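Local coordinates for protein CRISPR-associated endonuclease Cas9 (Campylobacter jejuni subsp. jejuni serotype O:2, PDB 5X2H) that uses a guide RNA to recognise complementary DNA of mobile genetic elements and cuts its two strands with separate HNH and RuvC-like nuclease domains, at residues 813-818 with 823-828; 80-85 with 123-128. One frame throughout, in Å; residues are numbered along the deposited sequence.

Contact 1 (813-818 with 823-828). With nucleotides of chain B.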
ATOM      1  N   LYS A 813     -14.365 -28.507 -15.803  1.00 40.55           N
ATOM      2  CA  LYS A 813     -14.350 -27.201 -15.160  1.00 41.77           C
ATOM      3  C   LYS A 813     -15.773 -26.727 -14.896  1.00 42.11           C
ATOM      4  O   LYS A 813     -16.662 -26.900 -15.734  1.00 42.40           O
ATOM      5  CB  LYS A 813     -13.605 -26.170 -16.015  1.00 41.26           C
ATOM      6  CG  LYS A 813     -13.511 -24.781 -15.377  1.00 41.81           C
ATOM      7  CD  LYS A 813     -12.847 -23.765 -16.298  1.00 37.57           C
ATOM      8  CE  LYS A 813     -12.634 -22.438 -15.580  1.00 44.13           C
ATOM      9  NZ  LYS A 813     -11.967 -21.419 -16.444  1.00 47.15           N
ATOM     10  N   TYR A 814     -15.983 -26.140 -13.721  1.00 42.14           N
ATOM     11  CA  TYR A 814     -17.258 -25.552 -13.339  1.00 42.48           C
ATOM     12  C   TYR A 814     -17.029 -24.120 -12.872  1.00 43.34           C
ATOM     13  O   TYR A 814     -15.892 -23.652 -12.757  1.00 37.88           O
ATOM     14  CB  TYR A 814     -17.949 -26.372 -12.242  1.00 41.27           C
ATOM     15  CG  TYR A 814     -18.644 -27.612 -12.753  1.00 45.33           C
ATOM     16  CD1 TYR A 814     -17.917 -28.696 -13.229  1.00 46.31           C
ATOM     17  CD2 TYR A 814     -20.029 -27.703 -12.749  1.00 47.47           C
ATOM     18  CE1 TYR A 814     -18.555 -29.834 -13.696  1.00 47.45           C
ATOM     19  CE2 TYR A 814     -20.673 -28.834 -13.211  1.00 46.93           C
ATOM     20  CZ  TYR A 814     -19.934 -29.894 -13.685  1.00 49.18           C
ATOM     21  OH  TYR A 814     -20.576 -31.021 -14.146  1.00 53.59           O
ATOM     22  N   ILE A 815     -18.130 -23.423 -12.598  1.00 45.47           N
ATOM     23  CA  ILE A 815     -18.104 -22.020 -12.198  1.00 46.32           C
ATOM     24  C   ILE A 815     -19.011 -21.842 -10.988  1.00 47.04           C
ATOM     25  O   ILE A 815     -20.158 -22.305 -10.994  1.00 51.27           O
ATOM     26  CB  ILE A 815     -18.551 -21.095 -13.347  1.00 48.04           C
ATOM     27  CG1 ILE A 815     -17.582 -21.196 -14.527  1.00 45.86           C
ATOM     28  CG2 ILE A 815     -18.667 -19.656 -12.867  1.00 45.82           C
ATOM     29  CD1 ILE A 815     -16.189 -20.713 -14.210  1.00 45.25           C
ATOM     30  N   VAL A 816     -18.502 -21.173  -9.954  1.00 45.10           N
ATOM     31  CA  VAL A 816     -19.272 -20.860  -8.755  1.00 51.34           C
ATOM     32  C   VAL A 816     -19.738 -19.414  -8.835  1.00 50.70           C
ATOM     33  O   VAL A 816     -18.952 -18.516  -9.163  1.00 46.44           O
ATOM     34  CB  VAL A 816     -18.445 -21.077  -7.476  1.00 55.81           C
ATOM     35  CG1 VAL A 816     -19.356 -21.427  -6.304  1.00 57.12           C
ATOM     36  CG2 VAL A 816     -17.394 -22.132  -7.685  1.00 61.08           C
ATOM     37  N   SER A 817     -21.009 -19.183  -8.523  1.00 51.95           N
ATOM     38  CA  SER A 817     -21.497 -17.827  -8.346  1.00 50.90           C
ATOM     39  C   SER A 817     -21.103 -17.330  -6.956  1.00 49.41           C
ATOM     40  O   SER A 817     -20.542 -18.066  -6.140  1.00 52.22           O
ATOM     41  CB  SER A 817     -23.008 -17.771  -8.553  1.00 54.44           C
ATOM     42  OG  SER A 817     -23.694 -18.353  -7.461  1.00 56.38           O
ATOM     43  N   ALA A 818     -21.387 -16.058  -6.674  1.00 46.53           N
ATOM     44  CA  ALA A 818     -21.045 -15.514  -5.365  1.00 46.61           C
ATOM     45  C   ALA A 818     -21.918 -16.086  -4.256  1.00 52.30           C
ATOM     46  O   ALA A 818     -21.554 -15.976  -3.079  1.00 50.86           O
ATOM     47  CB  ALA A 818     -21.151 -13.988  -5.379  1.00 44.84           C
ATOM     48  N   THR A 823     -22.314 -23.975 -11.702  1.00 51.57           N
ATOM     49  CA  THR A 823     -22.721 -24.064 -13.095  1.00 52.93           C
ATOM     50  C   THR A 823     -21.588 -24.669 -13.910  1.00 50.80           C
ATOM     51  O   THR A 823     -20.419 -24.321 -13.715  1.00 50.64           O
ATOM     52  CB  THR A 823     -23.092 -22.683 -13.653  1.00 54.97           C
ATOM     53  OG1 THR A 823     -24.201 -22.154 -12.916  1.00 59.54           O
ATOM     54  CG2 THR A 823     -23.464 -22.773 -15.126  1.00 56.65           C
ATOM     55  N   LYS A 824     -21.936 -25.584 -14.811  1.00 51.51           N
ATOM     56  CA  LYS A 824     -20.941 -26.158 -15.703  1.00 53.76           C
ATOM     57  C   LYS A 824     -20.348 -25.069 -16.588  1.00 54.35           C
ATOM     58  O   LYS A 824     -21.073 -24.247 -17.155  1.00 56.71           O
ATOM     59  CB  LYS A 824     -21.566 -27.263 -16.554  1.00 58.43           C
ATOM     60  CG  LYS A 824     -20.549 -28.071 -17.339  1.00 64.00           C
ATOM     61  CD  LYS A 824     -21.105 -29.431 -17.724  1.00 74.26           C
ATOM     62  CE  LYS A 824     -20.019 -30.318 -18.307  1.00 78.30           C
ATOM     63  NZ  LYS A 824     -18.851 -30.421 -17.389  1.00 79.56           N
ATOM     64  N   ALA A 825     -19.023 -25.057 -16.692  1.00 51.80           N
ATOM     65  CA  ALA A 825     -18.335 -24.038 -17.476  1.00 53.62           C
ATOM     66  C   ALA A 825     -18.498 -24.341 -18.959  1.00 56.22           C
ATOM     67  O   ALA A 825     -18.012 -25.366 -19.448  1.00 57.52           O
ATOM     68  CB  ALA A 825     -16.859 -23.978 -17.090  1.00 51.31           C
ATOM     69  N   GLU A 826     -19.195 -23.460 -19.673  1.00 56.62           N
ATOM     70  CA  GLU A 826     -19.272 -23.578 -21.121  1.00 56.09           C
ATOM     71  C   GLU A 826     -17.878 -23.450 -21.723  1.00 52.68           C
ATOM     72  O   GLU A 826     -16.987 -22.816 -21.152  1.00 51.50           O
ATOM     73  CB  GLU A 826     -20.199 -22.505 -21.694  1.00 61.15           C
ATOM     74  CG  GLU A 826     -21.639 -22.612 -21.219  1.00 70.97           C
ATOM     75  CD  GLU A 826     -22.495 -21.447 -21.676  1.00 80.96           C
ATOM     76  OE1 GLU A 826     -21.944 -20.507 -22.290  1.00 83.51           O
ATOM     77  OE2 GLU A 826     -23.720 -21.469 -21.420  1.00 85.04           O
ATOM     78  N   PHE A 827     -17.688 -24.069 -22.885  1.00 51.39           N
ATOM     79  CA  PHE A 827     -16.377 -24.045 -23.518  1.00 54.30           C
ATOM     80  C   PHE A 827     -16.026 -22.631 -23.959  1.00 55.40           C
ATOM     81  O   PHE A 827     -16.818 -21.958 -24.625  1.00 52.78           O
ATOM     82  CB  PHE A 827     -16.325 -24.987 -24.718  1.00 56.26           C
ATOM     83  CG  PHE A 827     -15.052 -24.870 -25.513  1.00 55.94           C
ATOM     84  CD1 PHE A 827     -13.888 -25.481 -25.077  1.00 55.23           C
ATOM     85  CD2 PHE A 827     -15.015 -24.136 -26.688  1.00 56.51           C
ATOM     86  CE1 PHE A 827     -12.714 -25.370 -25.800  1.00 54.25           C
ATOM     87  CE2 PHE A 827     -13.845 -24.019 -27.415  1.00 55.26           C
ATOM     88  CZ  PHE A 827     -12.693 -24.639 -26.971  1.00 53.63           C
ATOM     89  N   ARG A 828     -14.831 -22.187 -23.581  1.00 54.82           N
ATOM     90  CA  ARG A 828     -14.265 -20.927 -24.037  1.00 55.06           C
ATOM     91  C   ARG A 828     -12.892 -21.224 -24.619  1.00 53.96           C
ATOM     92  O   ARG A 828     -12.109 -21.964 -24.014  1.00 55.60           O
ATOM     93  CB  ARG A 828     -14.159 -19.918 -22.890  1.00 55.01           C
ATOM     94  CG  ARG A 828     -15.464 -19.660 -22.143  1.00 58.54           C
ATOM     95  CD  ARG A 828     -16.412 -18.781 -22.943  1.00 66.99           C
ATOM     96  NE  ARG A 828     -17.197 -17.905 -22.076  1.00 74.31           N
ATOM     97  CZ  ARG A 828     -18.470 -18.110 -21.748  1.00 78.55           C
ATOM     98  NH1 ARG A 828     -19.120 -19.164 -22.223  1.00 80.59           N
ATOM     99  NH2 ARG A 828     -19.097 -17.255 -20.949  1.00 79.76           N
TER
ATOM    100  P     A B  76     -22.066 -13.157 -18.477  1.00 69.57           P
ATOM    101  OP1   A B  76     -21.145 -13.640 -19.538  1.00 72.63           O
ATOM    102  OP2   A B  76     -23.262 -12.356 -18.841  1.00 72.15           O
ATOM    103  O5'   A B  76     -22.552 -14.425 -17.649  1.00 65.54           O
ATOM    104  C5'   A B  76     -21.698 -15.043 -16.697  1.00 59.52           C
ATOM    105  C4'   A B  76     -22.297 -16.323 -16.174  1.00 57.23           C
ATOM    106  O4'   A B  76     -22.172 -17.362 -17.168  1.00 58.11           O
ATOM    107  C3'   A B  76     -21.650 -16.903 -14.923  1.00 54.22           C
ATOM    108  O3'   A B  76     -22.177 -16.281 -13.757  1.00 52.80           O
ATOM    109  C2'   A B  76     -21.951 -18.403 -15.028  1.00 57.78           C
ATOM    110  O2'   A B  76     -23.193 -18.722 -14.416  1.00 53.90           O
ATOM    111  C1'   A B  76     -22.080 -18.620 -16.543  1.00 60.06           C
ATOM    112  N9    A B  76     -20.969 -19.381 -17.150  1.00 61.43           N
ATOM    113  C8    A B  76     -21.087 -20.597 -17.780  1.00 62.68           C
ATOM    114  N7    A B  76     -19.962 -21.065 -18.255  1.00 63.22           N
ATOM    115  C5    A B  76     -19.036 -20.085 -17.924  1.00 60.42           C
ATOM    116  C6    A B  76     -17.654 -19.986 -18.151  1.00 59.32           C
ATOM    117  N6    A B  76     -16.942 -20.919 -18.787  1.00 61.18           N
ATOM    118  N1    A B  76     -17.020 -18.884 -17.697  1.00 57.61           N
ATOM    119  C2    A B  76     -17.734 -17.949 -17.059  1.00 57.29           C
ATOM    120  N3    A B  76     -19.037 -17.929 -16.785  1.00 59.87           N
ATOM    121  C4    A B  76     -19.640 -19.037 -17.249  1.00 59.92           C
ATOM    122  P     C B  77     -21.814 -16.773 -12.267  1.00 55.67           P
ATOM    123  OP1   C B  77     -22.376 -18.124 -12.014  1.00 54.45           O
ATOM    124  OP2   C B  77     -22.180 -15.661 -11.353  1.00 55.90           O
ATOM    125  O5'   C B  77     -20.229 -16.870 -12.259  1.00 54.65           O
ATOM    126  C5'   C B  77     -19.429 -15.746 -11.928  1.00 50.48           C
ATOM    127  C4'   C B  77     -17.985 -16.024 -12.243  1.00 51.70           C
ATOM    128  O4'   C B  77     -17.852 -16.348 -13.643  1.00 53.65           O
ATOM    129  C3'   C B  77     -17.004 -14.883 -12.022  1.00 51.02           C
ATOM    130  O3'   C B  77     -16.591 -14.822 -10.667  1.00 48.51           O
ATOM    131  C2'   C B  77     -15.860 -15.220 -12.976  1.00 52.00           C
ATOM    132  O2'   C B  77     -14.944 -16.110 -12.358  1.00 50.40           O
ATOM    133  C1'   C B  77     -16.576 -15.976 -14.101  1.00 54.46           C
ATOM    134  N1    C B  77     -16.719 -15.210 -15.360  1.00 52.99           N
ATOM    135  C2    C B  77     -15.637 -15.188 -16.240  1.00 52.63           C
ATOM    136  O2    C B  77     -14.591 -15.775 -15.921  1.00 53.36           O
ATOM    137  N3    C B  77     -15.751 -14.521 -17.409  1.00 51.40           N
ATOM    138  C4    C B  77     -16.895 -13.910 -17.714  1.00 52.02           C
ATOM    139  N4    C B  77     -16.956 -13.262 -18.879  1.00 53.87           N
ATOM    140  C5    C B  77     -18.021 -13.924 -16.837  1.00 50.08           C
ATOM    141  C6    C B  77     -17.893 -14.591 -15.684  1.00 50.73           C
TER
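Ile815 and Thr823 face each other as an antiparallel hydrogen-bonded pair: Ile815 N gives to Thr823 O (2.7 Å), and Thr823 N returns a straighter bond to Ile815 O (2.8 Å, 164°). One step on, Tyr814 and Lys824 form a non-hydrogen-bonded pair. Lys824 CG lies over one face of the tyrosine ring near its rim, 4.1 Å from Tyr814 CZ, while the amine reaches a salt bridge with Glu812. Ala825, past the last strand residue, still gives its N-H to Lys813 O (3.1 Å). Its small side chain suits a narrow place, CB sitting among Lys813 CG (3.8 Å), Ile815 CG1 and N6 of A76 of chain B. Branched, apolar Ile815 serves two nucleotides, with CG1 against A76 and CG2 3.3 Å from O5' of C77 of chain B.

The adenine is read by backbone: Glu826 N donates to A76 N7 (2.9 Å), and A76 N6 returns a weak bond to Glu826 O. Arg828 folds back, bent at chi2 (-75°), so that one face of its guanidinium lies over A76 C6, a position held by the salt bridge from Arg828 NH1 to Glu826 OE1 (3.1 Å). Behind the hairpin, Tyr814 meets Phe757 edge-to-face and touches Leu744 and Leu746. The whole is a beta hairpin at the margin of an antiparallel sheet in the PI-CTD region, its outer strand running into a loop whose backbone bonds to the adenine edge.

Contact 2 (80-85 with 123-128). With nucleotides of chain B.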
ATOM      1  N   ASN A  80      32.929  16.106 -20.517  1.00 55.56           N
ATOM      2  CA  ASN A  80      32.993  17.389 -21.210  1.00 57.50           C
ATOM      3  C   ASN A  80      34.096  18.272 -20.640  1.00 59.16           C
ATOM      4  O   ASN A  80      34.845  18.903 -21.393  1.00 61.50           O
ATOM      5  CB  ASN A  80      31.643  18.103 -21.124  1.00 62.82           C
ATOM      6  CG  ASN A  80      30.540  17.359 -21.849  1.00 61.83           C
ATOM      7  OD1 ASN A  80      30.802  16.523 -22.712  1.00 64.19           O
ATOM      8  ND2 ASN A  80      29.295  17.668 -21.506  1.00 59.52           N
ATOM      9  N   GLU A  81      34.212  18.327 -19.312  1.00 58.15           N
ATOM     10  CA  GLU A  81      35.176  19.229 -18.692  1.00 59.79           C
ATOM     11  C   GLU A  81      36.601  18.709 -18.833  1.00 64.59           C
ATOM     12  O   GLU A  81      37.526  19.485 -19.097  1.00 67.24           O
ATOM     13  CB  GLU A  81      34.825  19.432 -17.219  1.00 59.93           C
ATOM     14  CG  GLU A  81      35.741  20.392 -16.482  1.00 60.14           C
ATOM     15  CD  GLU A  81      35.466  21.844 -16.821  1.00 64.31           C
ATOM     16  OE1 GLU A  81      34.504  22.118 -17.571  1.00 64.81           O
ATOM     17  OE2 GLU A  81      36.211  22.716 -16.329  1.00 67.06           O
ATOM     18  N   PHE A  82      36.801  17.407 -18.660  1.00 61.71           N
ATOM     19  CA  PHE A  82      38.135  16.825 -18.690  1.00 63.57           C
ATOM     20  C   PHE A  82      38.526  16.294 -20.062  1.00 65.45           C
ATOM     21  O   PHE A  82      39.646  15.797 -20.217  1.00 67.19           O
ATOM     22  CB  PHE A  82      38.243  15.700 -17.653  1.00 61.27           C
ATOM     23  CG  PHE A  82      38.116  16.171 -16.230  1.00 60.26           C
ATOM     24  CD1 PHE A  82      38.237  17.515 -15.915  1.00 62.06           C
ATOM     25  CD2 PHE A  82      37.881  15.267 -15.207  1.00 60.29           C
ATOM     26  CE1 PHE A  82      38.120  17.949 -14.609  1.00 61.30           C
ATOM     27  CE2 PHE A  82      37.765  15.696 -13.897  1.00 59.60           C
ATOM     28  CZ  PHE A  82      37.886  17.038 -13.600  1.00 58.90           C
ATOM     29  N   LYS A  83      37.637  16.395 -21.054  1.00 62.57           N
ATOM     30  CA  LYS A  83      37.887  15.880 -22.402  1.00 67.03           C
ATOM     31  C   LYS A  83      38.155  14.376 -22.375  1.00 62.98           C
ATOM     32  O   LYS A  83      38.996  13.861 -23.113  1.00 64.65           O
ATOM     33  CB  LYS A  83      39.034  16.630 -23.086  1.00 66.97           C
ATOM     34  N   LEU A  84      37.433  13.671 -21.511  1.00 64.59           N
ATOM     35  CA  LEU A  84      37.499  12.222 -21.421  1.00 65.07           C
ATOM     36  C   LEU A  84      36.367  11.608 -22.241  1.00 64.55           C
ATOM     37  O   LEU A  84      35.536  12.307 -22.828  1.00 65.95           O
ATOM     38  CB  LEU A  84      37.440  11.774 -19.961  1.00 57.69           C
ATOM     39  CG  LEU A  84      38.566  12.301 -19.069  1.00 58.93           C
ATOM     40  CD1 LEU A  84      38.327  11.935 -17.616  1.00 57.16           C
ATOM     41  CD2 LEU A  84      39.911  11.772 -19.543  1.00 61.07           C
ATOM     42  N   ASN A  85      36.331  10.279 -22.276  1.00 61.19           N
ATOM     43  CA  ASN A  85      35.355   9.544 -23.067  1.00 62.05           C
ATOM     44  C   ASN A  85      34.208   9.110 -22.166  1.00 59.51           C
ATOM     45  O   ASN A  85      34.421   8.384 -21.189  1.00 59.38           O
ATOM     46  CB  ASN A  85      36.000   8.332 -23.738  1.00 73.06           C
ATOM     47  CG  ASN A  85      35.629   8.213 -25.201  1.00 81.60           C
ATOM     48  OD1 ASN A  85      36.294   8.781 -26.070  1.00 86.00           O
ATOM     49  ND2 ASN A  85      34.561   7.473 -25.484  1.00 81.74           N
ATOM     50  N   ASP A 123      41.875  10.496 -11.902  1.00 62.67           N
ATOM     51  CA  ASP A 123      41.685  10.274 -10.473  1.00 63.93           C
ATOM     52  C   ASP A 123      40.549  11.131  -9.933  1.00 62.82           C
ATOM     53  O   ASP A 123      39.683  10.641  -9.199  1.00 61.78           O
ATOM     54  CB  ASP A 123      42.981  10.568  -9.716  1.00 68.37           C
ATOM     55  CG  ASP A 123      44.102   9.620 -10.088  1.00 71.33           C
ATOM     56  OD1 ASP A 123      43.807   8.454 -10.423  1.00 69.07           O
ATOM     57  OD2 ASP A 123      45.278  10.046 -10.047  1.00 75.19           O
ATOM     58  N   PHE A 124      40.542  12.420 -10.280  1.00 62.99           N
ATOM     59  CA  PHE A 124      39.466  13.299  -9.841  1.00 61.76           C
ATOM     60  C   PHE A 124      38.116  12.818 -10.354  1.00 58.28           C
ATOM     61  O   PHE A 124      37.097  12.981  -9.671  1.00 52.15           O
ATOM     62  CB  PHE A 124      39.737  14.732 -10.308  1.00 63.59           C
ATOM     63  CG  PHE A 124      38.974  15.780  -9.542  1.00 64.72           C
ATOM     64  CD1 PHE A 124      38.388  15.483  -8.323  1.00 64.93           C
ATOM     65  CD2 PHE A 124      38.842  17.064 -10.046  1.00 67.68           C
ATOM     66  CE1 PHE A 124      37.685  16.447  -7.621  1.00 66.13           C
ATOM     67  CE2 PHE A 124      38.141  18.032  -9.349  1.00 67.52           C
ATOM     68  CZ  PHE A 124      37.561  17.721  -8.135  1.00 66.20           C
ATOM     69  N   ALA A 125      38.090  12.217 -11.545  1.00 56.28           N
ATOM     70  CA  ALA A 125      36.841  11.708 -12.101  1.00 54.95           C
ATOM     71  C   ALA A 125      36.261  10.605 -11.226  1.00 52.36           C
ATOM     72  O   ALA A 125      35.060  10.600 -10.928  1.00 50.00           O
ATOM     73  CB  ALA A 125      37.070  11.202 -13.524  1.00 57.83           C
ATOM     74  N   ARG A 126      37.103   9.657 -10.806  1.00 51.02           N
ATOM     75  CA  ARG A 126      36.618   8.559  -9.977  1.00 48.83           C
ATOM     76  C   ARG A 126      36.276   9.026  -8.568  1.00 48.27           C
ATOM     77  O   ARG A 126      35.393   8.451  -7.926  1.00 46.63           O
ATOM     78  CB  ARG A 126      37.653   7.432  -9.946  1.00 49.83           C
ATOM     79  CG  ARG A 126      37.737   6.665 -11.261  1.00 50.91           C
ATOM     80  CD  ARG A 126      38.835   5.612 -11.263  1.00 57.65           C
ATOM     81  NE  ARG A 126      38.910   4.905  -9.991  1.00 62.85           N
ATOM     82  CZ  ARG A 126      40.012   4.802  -9.261  1.00 66.05           C
ATOM     83  NH1 ARG A 126      41.147   5.342  -9.684  1.00 67.43           N
ATOM     84  NH2 ARG A 126      39.982   4.145  -8.111  1.00 67.96           N
ATOM     85  N   VAL A 127      36.951  10.067  -8.077  1.00 54.09           N
ATOM     86  CA  VAL A 127      36.623  10.611  -6.762  1.00 54.16           C
ATOM     87  C   VAL A 127      35.216  11.193  -6.765  1.00 52.03           C
ATOM     88  O   VAL A 127      34.407  10.909  -5.874  1.00 51.15           O
ATOM     89  CB  VAL A 127      37.664  11.663  -6.339  1.00 58.29           C
ATOM     90  CG1 VAL A 127      37.133  12.503  -5.187  1.00 51.48           C
ATOM     91  CG2 VAL A 127      38.971  10.990  -5.946  1.00 53.26           C
ATOM     92  N   ILE A 128      34.905  12.018  -7.769  1.00 53.63           N
ATOM     93  CA  ILE A 128      33.581  12.628  -7.860  1.00 46.73           C
ATOM     94  C   ILE A 128      32.503  11.555  -7.935  1.00 48.56           C
ATOM     95  O   ILE A 128      31.482  11.630  -7.239  1.00 43.38           O
ATOM     96  CB  ILE A 128      33.515  13.577  -9.071  1.00 50.82           C
ATOM     97  CG1 ILE A 128      34.445  14.777  -8.865  1.00 53.62           C
ATOM     98  CG2 ILE A 128      32.083  14.033  -9.318  1.00 49.79           C
ATOM     99  CD1 ILE A 128      34.550  15.675 -10.073  1.00 50.85           C
TER
ATOM    100  P     A B  63      21.774  10.564 -20.085  1.00 46.75           P
ATOM    101  OP1   A B  63      22.760  10.390 -21.179  1.00 44.06           O
ATOM    102  OP2   A B  63      21.316   9.375 -19.320  1.00 45.29           O
ATOM    103  O5'   A B  63      22.339  11.626 -19.037  1.00 44.52           O
ATOM    104  C5'   A B  63      21.588  11.979 -17.881  1.00 42.16           C
ATOM    105  C4'   A B  63      21.397  13.473 -17.765  1.00 44.51           C
ATOM    106  O4'   A B  63      22.670  14.130 -18.006  1.00 47.96           O
ATOM    107  C3'   A B  63      20.444  14.113 -18.771  1.00 44.79           C
ATOM    108  O3'   A B  63      19.069  14.093 -18.403  1.00 46.54           O
ATOM    109  C2'   A B  63      20.974  15.539 -18.891  1.00 46.19           C
ATOM    110  O2'   A B  63      20.508  16.345 -17.818  1.00 46.81           O
ATOM    111  C1'   A B  63      22.475  15.331 -18.720  1.00 45.81           C
ATOM    112  N9    A B  63      23.173  15.231 -20.015  1.00 45.99           N
ATOM    113  C8    A B  63      22.874  14.418 -21.083  1.00 46.97           C
ATOM    114  N7    A B  63      23.690  14.559 -22.098  1.00 49.81           N
ATOM    115  C5    A B  63      24.590  15.523 -21.667  1.00 45.55           C
ATOM    116  C6    A B  63      25.702  16.107 -22.284  1.00 49.47           C
ATOM    117  N6    A B  63      26.104  15.785 -23.515  1.00 51.69           N
ATOM    118  N1    A B  63      26.389  17.042 -21.589  1.00 50.55           N
ATOM    119  C2    A B  63      25.974  17.356 -20.354  1.00 46.46           C
ATOM    120  N3    A B  63      24.941  16.873 -19.666  1.00 48.02           N
ATOM    121  C4    A B  63      24.286  15.946 -20.387  1.00 48.13           C
TER
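Phe82 and Phe124 make the tight part of this contact. The far end of the Phe82 ring, atom CZ, comes to 3.7 Å from Phe124 CD2, which lies near the plane of the Phe82 ring at its edge; the two side chains cross at about a right angle. Phe82 holds its CG beside its own backbone N (chi1 -65°), which sends the ring toward helix 121-133, where CE2 also comes within 4.2 Å of Ala125 N. Phe124 instead swings CG anti to its N (chi1 -160°), and Ile128 CD1, one helical turn later, sits 4.0 Å above the centre of its ring. Flat, apolar rings suit this place because they pack into a buried cluster with other aromatics: Phe222 meets both rings, Phe214 stands edge-to-face to Phe124, and Phe228 packs on Phe82.

The arrangement joins the C-terminal end of the long helix 51-82 to helix 121-133 in the mainly helical part of Cas9, the recognition lobe of this family. Lys83, with positive phi (59°), is the first residue to leave helical angles, while Lys121 NZ takes up Phe82 O by a hydrogen bond.

Beyond the turn the packing thins. Leu84 brings CD1 only to 4.3 Å from Ala125 CB, and Tyr89 touches both residues on this side. Asn80, near the end of the helix, is exposed and takes no part in the apolar contact; its amide suits a polar partner, and ND2 donates to N1 of A63 of chain B (3.0 Å).

Contact 1 and contact 2 belong to distant parts of one chain: their centres are 66 Å apart, their nearest atoms about 55 Å, and they do not touch. In sequence they come in series, contact 2 closing before contact 1 opens. What they share is chain B, the guide RNA: 823-828 meets A76 and 80-85 meets A63, each through a hydrogen bond to a base nitrogen. The donor is a backbone N-H in one case and a side-chain amide in the other. Contact 1 is a surface hairpin, contact 2 a buried helical junction. Both lie away from the predicted RuvC metal site at Asp14, Glu485 and His558.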